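Local structure of flavodoxin (5WID) at residues Tyr38-Lys41 with Leu42-Lys46; Tyr60-Leu63 with Leu64-Lys68; Ile98-Ala101 with Glu102-Glu106. The protein binds flavin mononucleotide (FMN) and probably carries electrons between redox partners, as flavodoxins generally do. All coordinates share one frame; numbering follows the deposited sequence.

Interaction 1: Tyr38-Lys41 with Leu42-Lys46; sequences YDVK and LDELK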
loop_
_atom_site.group_PDB
_atom_site.type_symbol
_atom_site.label_atom_id
_atom_site.label_comp_id
_atom_site.label_asym_id
_atom_site.label_seq_id
_atom_site.Cartn_x
_atom_site.Cartn_y
_atom_site.Cartn_z
ATOM N N TYR A 38 -1.040 10.340 -6.873
ATOM C CA TYR A 38 -1.316 11.642 -7.464
ATOM C C TYR A 38 -2.810 11.875 -7.643
ATOM O O TYR A 38 -3.271 13.020 -7.562
ATOM C CB TYR A 38 -0.590 11.738 -8.808
ATOM C CG TYR A 38 -0.805 13.046 -9.500
ATOM C CD1 TYR A 38 -0.271 14.223 -8.983
ATOM C CD2 TYR A 38 -1.559 13.115 -10.664
ATOM C CE1 TYR A 38 -0.480 15.436 -9.615
ATOM C CE2 TYR A 38 -1.777 14.322 -11.291
ATOM C CZ TYR A 38 -1.238 15.474 -10.768
ATOM O OH TYR A 38 -1.460 16.667 -11.417
ATOM N N ASP A 39 -3.576 10.813 -7.899
ATOM C CA ASP A 39 -4.993 10.955 -8.225
ATOM C C ASP A 39 -5.922 10.755 -7.036
ATOM O O ASP A 39 -7.117 11.043 -7.152
ATOM C CB ASP A 39 -5.399 9.961 -9.322
ATOM C CG ASP A 39 -4.698 10.232 -10.642
ATOM O OD1 ASP A 39 -4.576 11.416 -11.016
ATOM O OD2 ASP A 39 -4.273 9.258 -11.282
ATOM N N VAL A 40 -5.424 10.275 -5.916
ATOM C CA VAL A 40 -6.327 9.917 -4.828
ATOM C C VAL A 40 -6.821 11.183 -4.131
ATOM O O VAL A 40 -6.112 12.195 -4.031
ATOM C CB VAL A 40 -5.628 8.932 -3.862
ATOM C CG1 VAL A 40 -4.525 9.610 -3.129
ATOM C CG2 VAL A 40 -6.640 8.314 -2.903
ATOM N N LYS A 41 -8.073 11.142 -3.686
ATOM C CA LYS A 41 -8.693 12.241 -2.964
ATOM C C LYS A 41 -8.634 11.982 -1.467
ATOM O O LYS A 41 -8.716 10.838 -1.021
ATOM C CB LYS A 41 -10.154 12.417 -3.362
ATOM C CG LYS A 41 -10.396 12.700 -4.824
ATOM C CD LYS A 41 -11.895 12.710 -5.059
ATOM C CE LYS A 41 -12.218 12.807 -6.520
ATOM N NZ LYS A 41 -12.356 11.452 -7.130
ATOM N N LEU A 42 -8.535 13.065 -0.695
ATOM C CA LEU A 42 -8.558 12.943 0.760
ATOM C C LEU A 42 -9.775 12.155 1.232
ATOM O O LEU A 42 -9.658 11.264 2.082
ATOM C CB LEU A 42 -8.535 14.335 1.395
ATOM C CG LEU A 42 -8.556 14.362 2.922
ATOM C CD1 LEU A 42 -7.340 13.640 3.467
ATOM C CD2 LEU A 42 -8.633 15.799 3.448
ATOM N N ASP A 43 -10.955 12.462 0.681
ATOM C CA ASP A 43 -12.170 11.760 1.101
ATOM C C ASP A 43 -12.092 10.263 0.839
ATOM O O ASP A 43 -12.702 9.478 1.575
ATOM C CB ASP A 43 -13.403 12.327 0.390
ATOM C CG ASP A 43 -13.855 13.650 0.965
ATOM O OD1 ASP A 43 -14.569 14.384 0.256
ATOM O OD2 ASP A 43 -13.509 13.950 2.128
ATOM N N GLU A 44 -11.386 9.850 -0.217
ATOM C CA GLU A 44 -11.265 8.418 -0.491
ATOM C C GLU A 44 -10.453 7.715 0.591
ATOM O O GLU A 44 -10.746 6.567 0.945
ATOM C CB GLU A 44 -10.648 8.202 -1.873
ATOM C CG GLU A 44 -11.591 8.655 -2.985
ATOM C CD GLU A 44 -10.970 8.620 -4.371
ATOM O OE1 GLU A 44 -9.779 8.964 -4.518
ATOM O OE2 GLU A 44 -11.696 8.261 -5.322
ATOM N N LEU A 45 -9.425 8.385 1.124
ATOM C CA LEU A 45 -8.677 7.827 2.247
ATOM C C LEU A 45 -9.544 7.767 3.502
ATOM O O LEU A 45 -9.546 6.757 4.216
ATOM C CB LEU A 45 -7.423 8.671 2.512
ATOM C CG LEU A 45 -6.337 8.653 1.429
ATOM C CD1 LEU A 45 -5.196 9.591 1.808
ATOM C CD2 LEU A 45 -5.828 7.251 1.199
ATOM N N LYS A 46 -10.285 8.849 3.783
ATOM C CA LYS A 46 -11.152 8.883 4.959
ATOM C C LYS A 46 -12.206 7.785 4.902
ATOM O O LYS A 46 -12.561 7.203 5.933
ATOM C CB LYS A 46 -11.833 10.249 5.074
ATOM C CG LYS A 46 -10.895 11.416 5.367
ATOM C CD LYS A 46 -11.649 12.737 5.249
ATOM C CE LYS A 46 -10.885 13.880 5.899
ATOM N NZ LYS A 46 -11.707 15.137 5.931
HETATM O O HOH W 1 -9.660 9.882 -7.176
#
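Glu44 folds its side chain back over the start of its own helix and lays its carboxylate beside Lys41, the N-cap residue of helix 42-47. OE1 of Glu44 takes the backbone N-H of Lys41, N to OE1 2.9 Å, in a nearly straight bond (167°) that arrives on the anti side of the carboxylate and 30° out of its plane. This is one half of a capping box, the bond from the third helical residue's carboxylate back to the N-cap N-H; the reciprocal bond is absent, since a lysine side chain offers no acceptor. With CG of Glu44 anti to its carbonyl carbon (chi1 -68°), the extended chain runs back past CG2 of Val40, which lies 3.6 Å from OE1. A water fixes the same oxygen: it donates to Glu44 OE1 and to Asp39 O, each at 2.8 Å, and accepts from Lys41 NZ. The salt bridge from Lys41 NZ to Glu44 OE2 is long, at 3.7 Å; OE2 is also hydrogen-bonded by Gln33 of strand 31-36. Cut back to alanine, this position would probably leave the Lys41 N-H and the Gln33 amide without their acceptor, and the water with one partner fewer. On the side toward the sheet, Val40 and Leu45 pack on Ile4 and Phe69. A carboxylate in the first turn is likely to be favoured by the helix's positive end, so one glutamate appears to serve cap, lysine and strand together.

Interaction 2: Tyr60-Leu63 with Leu64-Lys68; sequences YKML and LPMEK. With FMN (flavin mononucleotide), chain D.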
loop_
_atom_site.group_PDB
_atom_site.type_symbol
_atom_site.label_atom_id
_atom_site.label_comp_id
_atom_site.label_asym_id
_atom_site.label_seq_id
_atom_site.Cartn_x
_atom_site.Cartn_y
_atom_site.Cartn_z
ATOM N N TYR A 60 17.646 5.075 -1.312
ATOM C CA TYR A 60 17.455 4.592 0.058
ATOM C C TYR A 60 16.202 5.139 0.727
ATOM O O TYR A 60 16.057 4.998 1.946
ATOM C CB TYR A 60 18.697 4.881 0.921
ATOM C CG TYR A 60 19.939 4.661 0.099
ATOM C CD1 TYR A 60 20.260 3.389 -0.351
ATOM C CD2 TYR A 60 20.734 5.726 -0.305
ATOM C CE1 TYR A 60 21.355 3.175 -1.148
ATOM C CE2 TYR A 60 21.832 5.525 -1.110
ATOM C CZ TYR A 60 22.138 4.244 -1.523
ATOM O OH TYR A 60 23.227 4.017 -2.318
ATOM N N LYS A 61 15.279 5.725 -0.037
ATOM C CA LYS A 61 14.100 6.390 0.505
ATOM C C LYS A 61 12.899 6.074 -0.377
ATOM O O LYS A 61 13.046 5.643 -1.519
ATOM C CB LYS A 61 14.290 7.919 0.558
ATOM C CG LYS A 61 15.338 8.416 1.555
ATOM C CD LYS A 61 15.083 7.834 2.943
ATOM C CE LYS A 61 16.122 8.298 3.963
ATOM N NZ LYS A 61 15.762 7.857 5.343
ATOM N N MET A 62 11.696 6.298 0.150
ATOM C CA MET A 62 10.565 6.439 -0.760
ATOM C C MET A 62 10.734 7.746 -1.525
ATOM O O MET A 62 11.409 8.675 -1.063
ATOM C CB MET A 62 9.230 6.417 0.000
ATOM C CG MET A 62 8.864 7.740 0.678
ATOM S SD MET A 62 7.460 7.530 1.805
ATOM C CE MET A 62 8.238 6.716 3.192
ATOM N N LEU A 63 10.163 7.818 -2.724
ATOM C CA LEU A 63 10.363 9.045 -3.488
ATOM C C LEU A 63 9.656 10.215 -2.806
ATOM O O LEU A 63 8.661 10.038 -2.096
ATOM C CB LEU A 63 9.877 8.883 -4.927
ATOM C CG LEU A 63 10.861 8.149 -5.855
ATOM C CD1 LEU A 63 10.750 6.632 -5.651
ATOM C CD2 LEU A 63 10.607 8.503 -7.314
ATOM N N LEU A 64 10.206 11.414 -3.001
ATOM C CA LEU A 64 9.702 12.597 -2.303
ATOM C C LEU A 64 8.203 12.854 -2.484
ATOM O O LEU A 64 7.550 13.218 -1.489
ATOM C CB LEU A 64 10.524 13.823 -2.730
ATOM C CG LEU A 64 10.160 15.158 -2.074
ATOM C CD1 LEU A 64 10.247 15.048 -0.550
ATOM C CD2 LEU A 64 11.068 16.272 -2.585
ATOM N N PRO A 65 7.598 12.703 -3.671
ATOM C CA PRO A 65 6.141 12.896 -3.747
ATOM C C PRO A 65 5.370 11.968 -2.827
ATOM O O PRO A 65 4.341 12.377 -2.279
ATOM C CB PRO A 65 5.822 12.621 -5.224
ATOM C CG PRO A 65 7.106 13.013 -5.936
ATOM C CD PRO A 65 8.179 12.484 -5.011
ATOM N N MET A 66 5.842 10.735 -2.623
ATOM C CA MET A 66 5.142 9.839 -1.705
ATOM C C MET A 66 5.387 10.236 -0.253
ATOM O O MET A 66 4.489 10.106 0.596
ATOM C CB MET A 66 5.561 8.383 -1.946
ATOM C CG MET A 66 4.916 7.384 -0.961
ATOM S SD MET A 66 3.117 7.441 -1.006
ATOM C CE MET A 66 2.775 6.435 -2.444
ATOM N N GLU A 67 6.597 10.701 0.067
ATOM C CA GLU A 67 6.843 11.159 1.430
ATOM C C GLU A 67 5.911 12.308 1.782
ATOM O O GLU A 67 5.328 12.344 2.874
ATOM C CB GLU A 67 8.306 11.571 1.595
ATOM C CG GLU A 67 8.704 11.786 3.037
ATOM C CD GLU A 67 10.138 12.254 3.189
ATOM O OE1 GLU A 67 10.895 12.216 2.194
ATOM O OE2 GLU A 67 10.505 12.659 4.313
ATOM N N LYS A 68 5.740 13.247 0.847
ATOM C CA LYS A 68 4.825 14.367 1.049
ATOM C C LYS A 68 3.384 13.879 1.150
ATOM O O LYS A 68 2.633 14.305 2.037
ATOM C CB LYS A 68 4.999 15.364 -0.098
ATOM C CG LYS A 68 4.042 16.540 -0.081
ATOM C CD LYS A 68 4.343 17.495 -1.232
ATOM C CE LYS A 68 3.970 18.924 -0.872
ATOM N NZ LYS A 68 4.847 19.472 0.203
HETATM N N1 FMN D . 16.602 0.365 -5.412
HETATM C C2 FMN D . 16.990 0.209 -4.102
HETATM O O2 FMN D . 16.718 -0.837 -3.506
HETATM N N3 FMN D . 17.683 1.220 -3.456
HETATM C C4 FMN D . 17.980 2.395 -4.096
HETATM O O4 FMN D . 18.592 3.275 -3.473
HETATM C C4A FMN D . 17.597 2.548 -5.431
HETATM N N5 FMN D . 17.893 3.705 -6.121
HETATM C C5A FMN D . 17.509 3.843 -7.441
HETATM C C6 FMN D . 17.831 5.019 -8.116
HETATM C C7 FMN D . 17.452 5.177 -9.440
HETATM C C7M FMN D . 17.807 6.459 -10.148
HETATM C C8 FMN D . 16.766 4.160 -10.100
HETATM C C8M FMN D . 16.357 4.320 -11.537
HETATM C C9 FMN D . 16.447 2.975 -9.426
HETATM C C9A FMN D . 16.822 2.823 -8.096
HETATM N N10 FMN D . 16.512 1.662 -7.407
HETATM C C10 FMN D . 16.906 1.523 -6.088
HETATM C "C1'" FMN D . 15.795 0.540 -8.085
HETATM C "C2'" FMN D . 14.277 0.706 -8.139
HETATM O "O2'" FMN D . 13.687 0.759 -6.851
HETATM C "C3'" FMN D . 13.740 -0.509 -8.889
HETATM O "O3'" FMN D . 14.141 -0.419 -10.245
HETATM C "C4'" FMN D . 12.221 -0.683 -8.797
HETATM O "O4'" FMN D . 11.902 -1.919 -9.407
HETATM C "C5'" FMN D . 11.433 0.447 -9.463
HETATM O "O5'" FMN D . 10.058 0.202 -9.214
HETATM P P FMN D . 8.935 1.156 -9.853
HETATM O O1P FMN D . 7.655 0.866 -9.108
HETATM O O2P FMN D . 9.355 2.596 -9.635
HETATM O O3P FMN D . 8.813 0.829 -11.315
HETATM O O HOH W 2 11.677 10.930 0.231
#
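Leu63 is an odd choice for an N-cap: it stands just before helix 64-76 in this flavodoxin fold, yet its side chain has nothing with which to hold the first-turn N-H groups. Its carbonyl makes the usual bond to Glu67 N, 3.1 Å from Leu63 O, and a weak one from Met66 N, while the N-cap side chain contributes no capping bond. Pro65, in the first turn, has no N-H to give and sets its ring CD 4.0 Å from Leu63 CB. A chi1 of -80° sets CG of Leu63 beside the backbone N, and the side chain runs away from the helix to pack on Leu8, Thr10, Ser56 and Phe58, near the flavin site.

Met62, which is buried, folds against the helix start. Its CG sits between its own N and carbonyl carbon (chi1 79°), which brings the thioether over the first turn: SD is 3.7 Å from Glu67 CA and 3.8 Å from Met66 CG. The Met62 and Glu67 side chains cross at about a right angle. A water bridges the corner, donating to Met62 O at 2.6 Å and to Glu67 OE1 at 2.5 Å.

At the other end of the segment the chain reaches the cofactor. Tyr60 N donates to FMN O4 at 3.0 Å and a bent 141°, and that same O4 lies over one face of the Tyr60 ring, 3.5 Å above its plane and offset toward the rim.

Interaction 3: Ile98-Ala101 with Glu102-Glu106; sequences ILIA and EKMRE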
loop_
_atom_site.group_PDB
_atom_site.type_symbol
_atom_site.label_atom_id
_atom_site.label_comp_id
_atom_site.label_asym_id
_atom_site.label_seq_id
_atom_site.Cartn_x
_atom_site.Cartn_y
_atom_site.Cartn_z
ATOM N N ILE A 98 9.704 -0.409 4.223
ATOM C CA ILE A 98 9.957 -0.381 5.663
ATOM C C ILE A 98 9.627 0.993 6.221
ATOM O O ILE A 98 8.981 1.126 7.269
ATOM C CB ILE A 98 11.426 -0.737 5.967
ATOM C CG1 ILE A 98 11.893 -1.916 5.124
ATOM C CG2 ILE A 98 11.615 -0.982 7.467
ATOM C CD1 ILE A 98 11.139 -3.143 5.389
ATOM N N LEU A 99 10.103 2.036 5.531
ATOM C CA LEU A 99 9.864 3.408 5.967
ATOM C C LEU A 99 8.386 3.764 5.912
ATOM O O LEU A 99 7.884 4.491 6.775
ATOM C CB LEU A 99 10.680 4.363 5.098
ATOM C CG LEU A 99 12.178 4.124 5.281
ATOM C CD1 LEU A 99 12.973 4.909 4.231
ATOM C CD2 LEU A 99 12.616 4.509 6.702
ATOM N N ILE A 100 7.679 3.277 4.893
ATOM C CA ILE A 100 6.236 3.493 4.813
ATOM C C ILE A 100 5.547 2.878 6.022
ATOM O O ILE A 100 4.714 3.513 6.676
ATOM C CB ILE A 100 5.684 2.913 3.496
ATOM C CG1 ILE A 100 6.191 3.747 2.314
ATOM C CG2 ILE A 100 4.146 2.829 3.549
ATOM C CD1 ILE A 100 5.839 3.136 0.971
ATOM N N ALA A 101 5.875 1.619 6.325
ATOM C CA ALA A 101 5.278 0.950 7.479
ATOM C C ALA A 101 5.547 1.714 8.768
ATOM O O ALA A 101 4.649 1.871 9.604
ATOM C CB ALA A 101 5.816 -0.475 7.592
ATOM N N GLU A 102 6.787 2.183 8.959
ATOM C CA GLU A 102 7.115 2.923 10.173
ATOM C C GLU A 102 6.297 4.206 10.275
ATOM O O GLU A 102 5.787 4.542 11.350
ATOM C CB GLU A 102 8.618 3.217 10.212
ATOM C CG GLU A 102 9.440 2.028 10.680
ATOM C CD GLU A 102 10.921 2.135 10.336
ATOM O OE1 GLU A 102 11.404 3.263 10.093
ATOM O OE2 GLU A 102 11.599 1.082 10.318
ATOM N N LYS A 103 6.152 4.931 9.160
ATOM C CA LYS A 103 5.317 6.129 9.151
ATOM C C LYS A 103 3.881 5.805 9.526
ATOM O O LYS A 103 3.264 6.525 10.319
ATOM C CB LYS A 103 5.338 6.773 7.770
ATOM C CG LYS A 103 6.270 7.932 7.609
ATOM C CD LYS A 103 5.967 8.651 6.296
ATOM C CE LYS A 103 7.212 9.336 5.785
ATOM N NZ LYS A 103 7.670 10.326 6.770
ATOM N N MET A 104 3.327 4.727 8.956
ATOM C CA MET A 104 1.952 4.351 9.272
ATOM C C MET A 104 1.781 4.057 10.758
ATOM O O MET A 104 0.785 4.468 11.367
ATOM C CB MET A 104 1.533 3.139 8.450
ATOM C CG MET A 104 1.419 3.433 6.973
ATOM S SD MET A 104 0.976 1.908 6.113
ATOM C CE MET A 104 -0.117 2.556 4.873
ATOM N N ARG A 105 2.729 3.328 11.354
ATOM C CA ARG A 105 2.631 3.025 12.778
ATOM C C ARG A 105 2.688 4.299 13.615
ATOM O O ARG A 105 1.941 4.444 14.590
ATOM C CB ARG A 105 3.739 2.045 13.185
ATOM C CG ARG A 105 3.544 0.648 12.623
ATOM C CD ARG A 105 4.514 -0.369 13.216
ATOM N NE ARG A 105 4.484 -1.620 12.461
ATOM C CZ ARG A 105 5.407 -1.967 11.564
ATOM N NH1 ARG A 105 6.439 -1.166 11.338
ATOM N NH2 ARG A 105 5.311 -3.116 10.912
ATOM N N GLU A 106 3.554 5.240 13.234
ATOM C CA GLU A 106 3.662 6.504 13.956
ATOM C C GLU A 106 2.360 7.288 13.908
ATOM O O GLU A 106 2.068 8.067 14.823
ATOM C CB GLU A 106 4.795 7.347 13.371
ATOM C CG GLU A 106 6.166 7.046 13.942
ATOM C CD GLU A 106 7.289 7.620 13.090
ATOM O OE1 GLU A 106 8.468 7.460 13.474
ATOM O OE2 GLU A 106 6.993 8.226 12.035
#
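Helix 96-106 is the crossover of a beta-alpha-beta unit between the parallel strands 83-90 and 110-119, and here Ile98-Ala101 pass their carbonyls to Glu102-Arg105 in regular i to i+4 bonds. The shortest runs from Met104 N to Ile100 O at 2.9 Å; the other three are close to it in length. On the inward side Ile100 and Met104 lie side by side and point the same way, Ile100 CG2 4.2 Å from Met104 SD, both packing on Val53 and Met70. On the outer side the chi1 of Glu102 (-80°) and its extended chain carry the carboxylate back toward Ile98. Its two oxygens rest against methyl groups, OE2 3.5 Å from the branch methyl CG2 of Ile98 and OE1 3.8 Å from Leu99 CD2. Arg105 likewise reaches back, bringing NH1 obliquely to Ala101 CB at 3.9 Å, while Ala101 itself meets Val115 of strand 110-119. Lys103 sends its ammonium to a salt bridge with Asp71 of helix 64-76. Since the hydrogen bonds between the segments are all backbone ones, the side chains add van der Waals contact here, and the charge of Lys103 is used across helices, not along this one.

Interactions 1 and 2 are both helix starts, but they solve the problem differently: the surface contact at 38-46 uses a glutamate that accepts the N-cap N-H, with a lysine ammonium at long range, whereas the partly buried corner at 60-68 turns apolar groups inward and lies at the flavin. Interaction 3 is the interior of a helix, likewise partly buried, with no end to cap. It is the direct neighbour of interaction 2: Met62 CE packs 3.7 Å from Ile100 CG1, and Lys61 CD sits 3.8 Å from Leu99 CD1. Interaction 1 touches neither, its nearest atoms about 7 Å from those of interaction 2, though Val40 and Leu45 reach helix 64-76 farther along, at Phe69.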